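Local coordinates for protein muramoyltetrapeptide carboxypeptidase (Oxalobacter formigenes OXCC13, PDB 6UUK) that probably acts as a serine-type LD-carboxypeptidase of the S66 family, trimming the terminal D-alanine from the tetrapeptide stems of murein, at residues B[131-136]-B[154-159]; B[242-247]-B[323-328]. One frame throughout, in Å; residues are numbered along the deposited sequence.

Contact 1 (B[131-136]-B[154-159]); sequences RLLHDL and FTVFEM
L136 and F157 form one half of this contact, where a loop is seated on a helix by leucine and valine methyls and one aromatic ring. One methyl, CD1 of L136, reaches the rim of the F157 ring near the ring plane, with CE2 at 3.5 Å and CD2 a little farther off, and the two side chains cross at about a right angle. F157 holds CG anti to its backbone N (chi1 -172°), which carries the ring out to the loop. The ring is also met by F148 and F138, so the leucine adds an aliphatic edge contact to an aromatic cluster. On the helix's own side, CB of F157 lies 3.7 Å above the plane of the F154 ring, offset toward its rim.

The second patch is equally well packed. L133 straddles V156, both its methyls facing a single branch: CD1 and CD2 each stand 3.9 Å from V156 CG1. W234 packs against the same leucine, while M225 and M229 reach V156.

Against these two buried patches stands the outer side of the loop, where H134 and D135 are exposed and the imidazole lies edge-to-face with W234. The R131 side chain runs to the second subunit, where its NE forms a salt bridge with E256 of that subunit and its guanidinium a cation-pi contact with W299 of that subunit. Two weak backbone bonds, from D135 N and L136 N to L132 O, hold the turn.

Strand 147-150, S152 and helix 155-163 are consistent with the strand–nucleophile–helix order of a nucleophile elbow, S152 being the predicted nucleophile, beside a sheet with five parallel strands in a domain probably related to the class I glutamine amidotransferases.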
ATOM      1  N   ARG B 131       2.692 -10.206 -10.582  1.00 19.35           N
ATOM      2  CA  ARG B 131       1.803 -10.922 -11.492  1.00 15.73           C
ATOM      3  C   ARG B 131       2.242 -12.356 -11.762  1.00 24.06           C
ATOM      4  O   ARG B 131       1.485 -13.103 -12.391  1.00 37.18           O
ATOM      5  CB  ARG B 131       1.702 -10.182 -12.825  1.00 17.86           C
ATOM      6  CG  ARG B 131       0.628  -9.114 -12.885  1.00 18.58           C
ATOM      7  CD  ARG B 131       0.364  -8.716 -14.329  1.00 19.05           C
ATOM      8  NE  ARG B 131      -0.838  -7.901 -14.474  1.00 15.94           N
ATOM      9  CZ  ARG B 131      -1.427  -7.646 -15.637  1.00 14.83           C
ATOM     10  NH1 ARG B 131      -2.519  -6.895 -15.680  1.00 18.05           N
ATOM     11  NH2 ARG B 131      -0.928  -8.148 -16.758  1.00 20.66           N
ATOM     12  N   LEU B 132       3.432 -12.762 -11.315  1.00 25.06           N
ATOM     13  CA  LEU B 132       3.946 -14.077 -11.675  1.00 23.10           C
ATOM     14  C   LEU B 132       4.642 -14.764 -10.505  1.00 21.45           C
ATOM     15  O   LEU B 132       5.534 -15.593 -10.715  1.00 23.32           O
ATOM     16  CB  LEU B 132       4.897 -13.975 -12.871  1.00 23.82           C
ATOM     17  CG  LEU B 132       5.830 -12.761 -12.939  1.00 20.72           C
ATOM     18  CD1 LEU B 132       7.044 -12.925 -12.035  1.00 30.96           C
ATOM     19  CD2 LEU B 132       6.261 -12.502 -14.373  1.00 22.78           C
ATOM     20  N   LEU B 133       4.246 -14.446  -9.270  1.00 23.86           N
ATOM     21  CA  LEU B 133       4.841 -15.114  -8.117  1.00 19.70           C
ATOM     22  C   LEU B 133       4.526 -16.605  -8.107  1.00 20.51           C
ATOM     23  O   LEU B 133       5.348 -17.409  -7.653  1.00 16.49           O
ATOM     24  CB  LEU B 133       4.358 -14.463  -6.821  1.00 18.06           C
ATOM     25  CG  LEU B 133       4.937 -13.087  -6.489  1.00 18.21           C
ATOM     26  CD1 LEU B 133       4.298 -12.531  -5.228  1.00 18.34           C
ATOM     27  CD2 LEU B 133       6.448 -13.169  -6.334  1.00 16.00           C
ATOM     28  N   HIS B 134       3.351 -16.992  -8.606  1.00 26.73           N
ATOM     29  CA  HIS B 134       2.985 -18.401  -8.662  1.00 20.53           C
ATOM     30  C   HIS B 134       3.546 -19.106  -9.889  1.00 17.69           C
ATOM     31  O   HIS B 134       3.652 -20.337  -9.884  1.00 23.43           O
ATOM     32  CB  HIS B 134       1.463 -18.549  -8.631  1.00 20.76           C
ATOM     33  CG  HIS B 134       0.828 -17.986  -7.398  1.00 22.59           C
ATOM     34  ND1 HIS B 134       0.818 -18.657  -6.194  1.00 26.46           N
ATOM     35  CD2 HIS B 134       0.180 -16.817  -7.182  1.00 22.07           C
ATOM     36  CE1 HIS B 134       0.192 -17.925  -5.290  1.00 28.04           C
ATOM     37  NE2 HIS B 134      -0.206 -16.803  -5.864  1.00 22.66           N
ATOM     38  N   ASP B 135       3.902 -18.360 -10.938  1.00 23.86           N
ATOM     39  CA  ASP B 135       4.489 -18.982 -12.120  1.00 22.52           C
ATOM     40  C   ASP B 135       5.932 -19.400 -11.874  1.00 27.93           C
ATOM     41  O   ASP B 135       6.426 -20.331 -12.522  1.00 28.58           O
ATOM     42  CB  ASP B 135       4.413 -18.029 -13.312  1.00 28.19           C
ATOM     43  CG  ASP B 135       2.989 -17.657 -13.673  1.00 28.37           C
ATOM     44  OD1 ASP B 135       2.081 -18.483 -13.444  1.00 26.78           O
ATOM     45  OD2 ASP B 135       2.778 -16.539 -14.188  1.00 29.42           O
ATOM     46  N   LEU B 136       6.618 -18.732 -10.954  1.00 26.21           N
ATOM     47  CA  LEU B 136       8.010 -19.027 -10.656  1.00 27.35           C
ATOM     48  C   LEU B 136       8.114 -20.150  -9.629  1.00 28.57           C
ATOM     49  O   LEU B 136       7.156 -20.475  -8.923  1.00 25.33           O
ATOM     50  CB  LEU B 136       8.725 -17.780 -10.134  1.00 22.75           C
ATOM     51  CG  LEU B 136       8.509 -16.484 -10.918  1.00 27.95           C
ATOM     52  CD1 LEU B 136       9.212 -15.322 -10.239  1.00 29.26           C
ATOM     53  CD2 LEU B 136       8.967 -16.626 -12.358  1.00 32.57           C
ATOM     54  N   PHE B 154      11.261  -4.907  -7.784  1.00 16.57           N
ATOM     55  CA  PHE B 154      11.996  -6.156  -7.626  1.00 22.94           C
ATOM     56  C   PHE B 154      12.154  -6.567  -6.167  1.00 17.61           C
ATOM     57  O   PHE B 154      12.630  -7.678  -5.905  1.00 15.84           O
ATOM     58  CB  PHE B 154      13.370  -6.039  -8.289  1.00 26.05           C
ATOM     59  CG  PHE B 154      13.983  -7.359  -8.655  1.00 18.33           C
ATOM     60  CD1 PHE B 154      13.446  -8.124  -9.677  1.00 27.01           C
ATOM     61  CD2 PHE B 154      15.100  -7.830  -7.987  1.00 16.59           C
ATOM     62  CE1 PHE B 154      14.007  -9.340 -10.021  1.00 21.15           C
ATOM     63  CE2 PHE B 154      15.667  -9.044  -8.327  1.00 20.53           C
ATOM     64  CZ  PHE B 154      15.121  -9.798  -9.346  1.00 15.89           C
ATOM     65  N   THR B 155      11.776  -5.705  -5.219  1.00 17.32           N
ATOM     66  CA  THR B 155      11.755  -6.107  -3.817  1.00 16.08           C
ATOM     67  C   THR B 155      10.786  -7.261  -3.592  1.00 13.63           C
ATOM     68  O   THR B 155      11.031  -8.124  -2.741  1.00 15.74           O
ATOM     69  CB  THR B 155      11.383  -4.913  -2.933  1.00 18.63           C
ATOM     70  OG1 THR B 155      12.302  -3.838  -3.166  1.00 11.59           O
ATOM     71  CG2 THR B 155      11.428  -5.294  -1.458  1.00 14.36           C
ATOM     72  N   VAL B 156       9.688  -7.296  -4.352  1.00 16.28           N
ATOM     73  CA  VAL B 156       8.747  -8.410  -4.273  1.00 19.96           C
ATOM     74  C   VAL B 156       9.442  -9.720  -4.623  1.00 16.31           C
ATOM     75  O   VAL B 156       9.230 -10.749  -3.971  1.00 21.75           O
ATOM     76  CB  VAL B 156       7.537  -8.145  -5.187  1.00 17.37           C
ATOM     77  CG1 VAL B 156       6.645  -9.372  -5.280  1.00 20.26           C
ATOM     78  CG2 VAL B 156       6.747  -6.943  -4.688  1.00 25.12           C
ATOM     79  N   PHE B 157      10.292  -9.700  -5.653  1.00 19.70           N
ATOM     80  CA  PHE B 157      11.018 -10.904  -6.041  1.00 16.67           C
ATOM     81  C   PHE B 157      12.011 -11.331  -4.969  1.00 19.85           C
ATOM     82  O   PHE B 157      12.235 -12.531  -4.777  1.00 22.58           O
ATOM     83  CB  PHE B 157      11.738 -10.669  -7.370  1.00 17.83           C
ATOM     84  CG  PHE B 157      12.355 -11.908  -7.959  1.00 18.61           C
ATOM     85  CD1 PHE B 157      13.646 -12.286  -7.623  1.00 24.39           C
ATOM     86  CD2 PHE B 157      11.649 -12.687  -8.859  1.00 18.09           C
ATOM     87  CE1 PHE B 157      14.215 -13.419  -8.167  1.00 20.85           C
ATOM     88  CE2 PHE B 157      12.216 -13.822  -9.405  1.00 15.52           C
ATOM     89  CZ  PHE B 157      13.499 -14.189  -9.059  1.00 18.77           C
ATOM     90  N   GLU B 158      12.605 -10.370  -4.261  1.00 18.75           N
ATOM     91  CA  GLU B 158      13.642 -10.686  -3.288  1.00 16.46           C
ATOM     92  C   GLU B 158      13.084 -11.158  -1.952  1.00 17.47           C
ATOM     93  O   GLU B 158      13.813 -11.798  -1.187  1.00 17.03           O
ATOM     94  CB  GLU B 158      14.541  -9.467  -3.071  1.00 17.68           C
ATOM     95  CG  GLU B 158      15.280  -9.023  -4.321  1.00 19.99           C
ATOM     96  CD  GLU B 158      16.328  -7.967  -4.038  1.00 23.87           C
ATOM     97  OE1 GLU B 158      16.495  -7.590  -2.859  1.00 22.02           O
ATOM     98  OE2 GLU B 158      16.988  -7.515  -4.997  1.00 21.65           O
HETATM   99  N   MSE B 159      11.823 -10.861  -1.651  1.00 20.93           N
HETATM  100  CA  MSE B 159      11.218 -11.317  -0.405  1.00 20.66           C
HETATM  101  C   MSE B 159      10.839 -12.791  -0.493  1.00 17.14           C
HETATM  102  O   MSE B 159      10.995 -13.540   0.471  1.00 21.75           O
HETATM  103  CB  MSE B 159       9.988 -10.475  -0.058  1.00 21.18           C
HETATM  104  CG  MSE B 159      10.293  -9.022   0.280  1.00 17.43           C
HETATM  105 SE   MSE B 159      11.577  -8.819   1.736  1.00 36.42          SE
HETATM  106  CE  MSE B 159      13.191  -8.504   0.688  1.00 20.73           C
TER

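Contact 2 (B[242-247]-B[323-328]); sequences ILFVED and LPVGGR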
ATOM      1  N   ILE B 242      17.609  -6.738  10.979  1.00 18.51           N
ATOM      2  CA  ILE B 242      17.772  -5.309  10.741  1.00 19.07           C
ATOM      3  C   ILE B 242      17.043  -4.982   9.445  1.00 17.67           C
ATOM      4  O   ILE B 242      17.479  -5.382   8.357  1.00 18.81           O
ATOM      5  CB  ILE B 242      19.251  -4.905  10.674  1.00 17.77           C
ATOM      6  CG1 ILE B 242      19.986  -5.379  11.930  1.00 12.60           C
ATOM      7  CG2 ILE B 242      19.386  -3.399  10.518  1.00 12.96           C
ATOM      8  CD1 ILE B 242      21.451  -5.005  11.959  1.00 18.34           C
ATOM      9  N   LEU B 243      15.934  -4.258   9.556  1.00 15.63           N
ATOM     10  CA  LEU B 243      15.066  -3.964   8.425  1.00 17.47           C
ATOM     11  C   LEU B 243      15.367  -2.572   7.884  1.00 12.62           C
ATOM     12  O   LEU B 243      15.479  -1.612   8.654  1.00 19.89           O
ATOM     13  CB  LEU B 243      13.596  -4.065   8.836  1.00 19.34           C
ATOM     14  CG  LEU B 243      12.541  -3.811   7.758  1.00 15.65           C
ATOM     15  CD1 LEU B 243      12.590  -4.886   6.689  1.00 14.69           C
ATOM     16  CD2 LEU B 243      11.155  -3.733   8.375  1.00 18.40           C
ATOM     17  N   PHE B 244      15.495  -2.466   6.562  1.00 18.67           N
ATOM     18  CA  PHE B 244      15.718  -1.195   5.891  1.00 12.43           C
ATOM     19  C   PHE B 244      14.640  -0.969   4.840  1.00 13.26           C
ATOM     20  O   PHE B 244      14.174  -1.912   4.193  1.00 12.59           O
ATOM     21  CB  PHE B 244      17.113  -1.133   5.242  1.00 17.31           C
ATOM     22  CG  PHE B 244      17.293  -2.077   4.085  1.00 16.16           C
ATOM     23  CD1 PHE B 244      17.677  -3.391   4.298  1.00 16.92           C
ATOM     24  CD2 PHE B 244      17.096  -1.646   2.783  1.00 12.84           C
ATOM     25  CE1 PHE B 244      17.849  -4.259   3.235  1.00 14.37           C
ATOM     26  CE2 PHE B 244      17.265  -2.509   1.717  1.00 12.65           C
ATOM     27  CZ  PHE B 244      17.643  -3.817   1.943  1.00 14.56           C
ATOM     28  N   VAL B 245      14.241   0.295   4.676  1.00 21.69           N
ATOM     29  CA  VAL B 245      13.181   0.671   3.750  1.00 15.51           C
ATOM     30  C   VAL B 245      13.579   1.937   3.003  1.00 14.63           C
ATOM     31  O   VAL B 245      14.440   2.704   3.440  1.00 16.17           O
ATOM     32  CB  VAL B 245      11.826   0.887   4.463  1.00 20.18           C
ATOM     33  CG1 VAL B 245      11.296  -0.424   5.019  1.00 12.85           C
ATOM     34  CG2 VAL B 245      11.968   1.922   5.568  1.00 15.30           C
ATOM     35  N   GLU B 246      12.931   2.147   1.858  1.00 16.91           N
ATOM     36  CA  GLU B 246      13.114   3.348   1.054  1.00 17.21           C
ATOM     37  C   GLU B 246      11.928   3.475   0.108  1.00 16.53           C
ATOM     38  O   GLU B 246      11.201   2.508  -0.133  1.00 19.97           O
ATOM     39  CB  GLU B 246      14.438   3.318   0.279  1.00 17.37           C
ATOM     40  CG  GLU B 246      14.654   2.082  -0.589  1.00 14.03           C
ATOM     41  CD  GLU B 246      13.918   2.149  -1.915  1.00 16.62           C
ATOM     42  OE1 GLU B 246      13.470   1.089  -2.402  1.00 26.18           O
ATOM     43  OE2 GLU B 246      13.784   3.260  -2.467  1.00 17.52           O
ATOM     44  N   ASP B 247      11.745   4.680  -0.429  1.00 19.85           N
ATOM     45  CA  ASP B 247      10.630   4.948  -1.330  1.00 22.71           C
ATOM     46  C   ASP B 247      10.854   6.297  -2.002  1.00 18.60           C
ATOM     47  O   ASP B 247      11.745   7.062  -1.625  1.00 18.08           O
ATOM     48  CB  ASP B 247       9.292   4.929  -0.585  1.00 19.72           C
ATOM     49  CG  ASP B 247       8.193   4.253  -1.379  1.00 17.63           C
ATOM     50  OD1 ASP B 247       8.271   4.253  -2.626  1.00 24.29           O
ATOM     51  OD2 ASP B 247       7.251   3.721  -0.756  1.00 18.22           O
ATOM     52  N   LEU B 323      22.954  -3.725  -1.070  1.00 27.70           N
ATOM     53  CA  LEU B 323      22.710  -4.316   0.239  1.00 21.45           C
ATOM     54  C   LEU B 323      22.321  -5.776   0.081  1.00 19.49           C
ATOM     55  O   LEU B 323      21.274  -6.072  -0.513  1.00 25.21           O
ATOM     56  CB  LEU B 323      21.613  -3.550   0.978  1.00 16.28           C
ATOM     57  CG  LEU B 323      21.919  -2.084   1.287  1.00 17.49           C
ATOM     58  CD1 LEU B 323      20.742  -1.414   1.979  1.00 12.77           C
ATOM     59  CD2 LEU B 323      23.178  -1.968   2.133  1.00 16.45           C
ATOM     60  N   PRO B 324      23.126  -6.715   0.585  1.00 23.08           N
ATOM     61  CA  PRO B 324      22.751  -8.133   0.505  1.00 18.10           C
ATOM     62  C   PRO B 324      21.545  -8.463   1.369  1.00 20.46           C
ATOM     63  O   PRO B 324      21.664  -8.576   2.593  1.00 15.43           O
ATOM     64  CB  PRO B 324      24.010  -8.860   1.002  1.00 17.40           C
ATOM     65  CG  PRO B 324      25.119  -7.860   0.868  1.00 15.15           C
ATOM     66  CD  PRO B 324      24.485  -6.531   1.119  1.00 15.61           C
ATOM     67  N   VAL B 325      20.381  -8.618   0.743  1.00 18.50           N
ATOM     68  CA  VAL B 325      19.175  -8.989   1.476  1.00 12.15           C
ATOM     69  C   VAL B 325      19.301 -10.438   1.927  1.00 22.07           C
ATOM     70  O   VAL B 325      19.425 -11.352   1.103  1.00 19.13           O
ATOM     71  CB  VAL B 325      17.923  -8.780   0.619  1.00 19.19           C
ATOM     72  CG1 VAL B 325      16.700  -9.338   1.327  1.00 14.44           C
ATOM     73  CG2 VAL B 325      17.736  -7.303   0.311  1.00 20.43           C
ATOM     74  N   GLY B 326      19.268 -10.653   3.240  1.00 20.10           N
ATOM     75  CA  GLY B 326      19.451 -11.967   3.816  1.00 15.07           C
ATOM     76  C   GLY B 326      20.802 -12.191   4.459  1.00 17.36           C
ATOM     77  O   GLY B 326      21.013 -13.250   5.063  1.00 19.00           O
ATOM     78  N   GLY B 327      21.716 -11.235   4.347  1.00 15.10           N
ATOM     79  CA  GLY B 327      23.026 -11.352   4.947  1.00 19.14           C
ATOM     80  C   GLY B 327      23.001 -11.085   6.439  1.00 21.67           C
ATOM     81  O   GLY B 327      21.954 -10.900   7.060  1.00 21.18           O
ATOM     82  N   ARG B 328      24.196 -11.064   7.018  1.00 19.31           N
ATOM     83  CA  ARG B 328      24.386 -10.861   8.452  1.00 18.60           C
ATOM     84  C   ARG B 328      24.957  -9.460   8.648  1.00 18.04           C
ATOM     85  O   ARG B 328      26.141  -9.220   8.392  1.00 21.51           O
ATOM     86  CB  ARG B 328      25.303 -11.937   9.023  1.00 27.58           C
ATOM     87  CG  ARG B 328      25.528 -11.861  10.522  1.00 21.47           C
ATOM     88  CD  ARG B 328      26.288 -13.089  10.989  1.00 37.44           C
ATOM     89  NE  ARG B 328      27.476 -13.323  10.172  1.00 41.08           N
ATOM     90  CZ  ARG B 328      28.081 -14.500  10.050  1.00 45.62           C
ATOM     91  NH1 ARG B 328      27.606 -15.562  10.688  1.00 61.98           N
ATOM     92  NH2 ARG B 328      29.157 -14.620   9.285  1.00 56.69           N
TER
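F244 meets L323 face-on and V325 edge-on, so one aromatic ring serves two kinds of apolar contact. The first is CH-pi: CD1 of L323 lies over one face of the F244 ring, 3.8 Å from its centroid and 16° off the normal. The phenylalanine and leucine side chains run past each other in opposite directions. The second is plain van der Waals contact, with V325 CG2 3.9 Å from CZ of F244 and close to the ring plane. F244 already points its CB toward 323-325, and CG between backbone N and carbonyl carbon (chi1 68°) fixes how the ring lies there. With an alanine here, the L323 methyl would probably lose the surface it rests on and a gap would open between the two strands.

Within 323-328, a type II turn from P324 to G327 closes with G327 N bonded to P324 O, and G326 takes its positive phi of 105°. The joint between strands of two different sheets is thus apolar throughout, while E246, a predicted charge-relay residue further along strand 242-248, makes its polar bonds elsewhere, weakly to H316 and N222.

Both contacts are buried and apolar, but they differ in what they join. Contact 1 works inside the N-terminal domain, fitting a loop to a helix, and the far side of that loop meets the second subunit. Contact 2 lies nearer the centre of the chain, about 7 Å from it (centre to centre) against 13 Å, and ties the seven-stranded sheet to strand 323-325, an edge strand of the other sheet; no second chain touches it. Their centres are about 17 Å apart, and another face of helix 155-163 meets V325 of contact 2, with M159 CE 3.7 Å from V325 CG1. The first is thus a loop-on-helix joint near the subunit interface, the second a sheet-to-sheet joint deep in the chain.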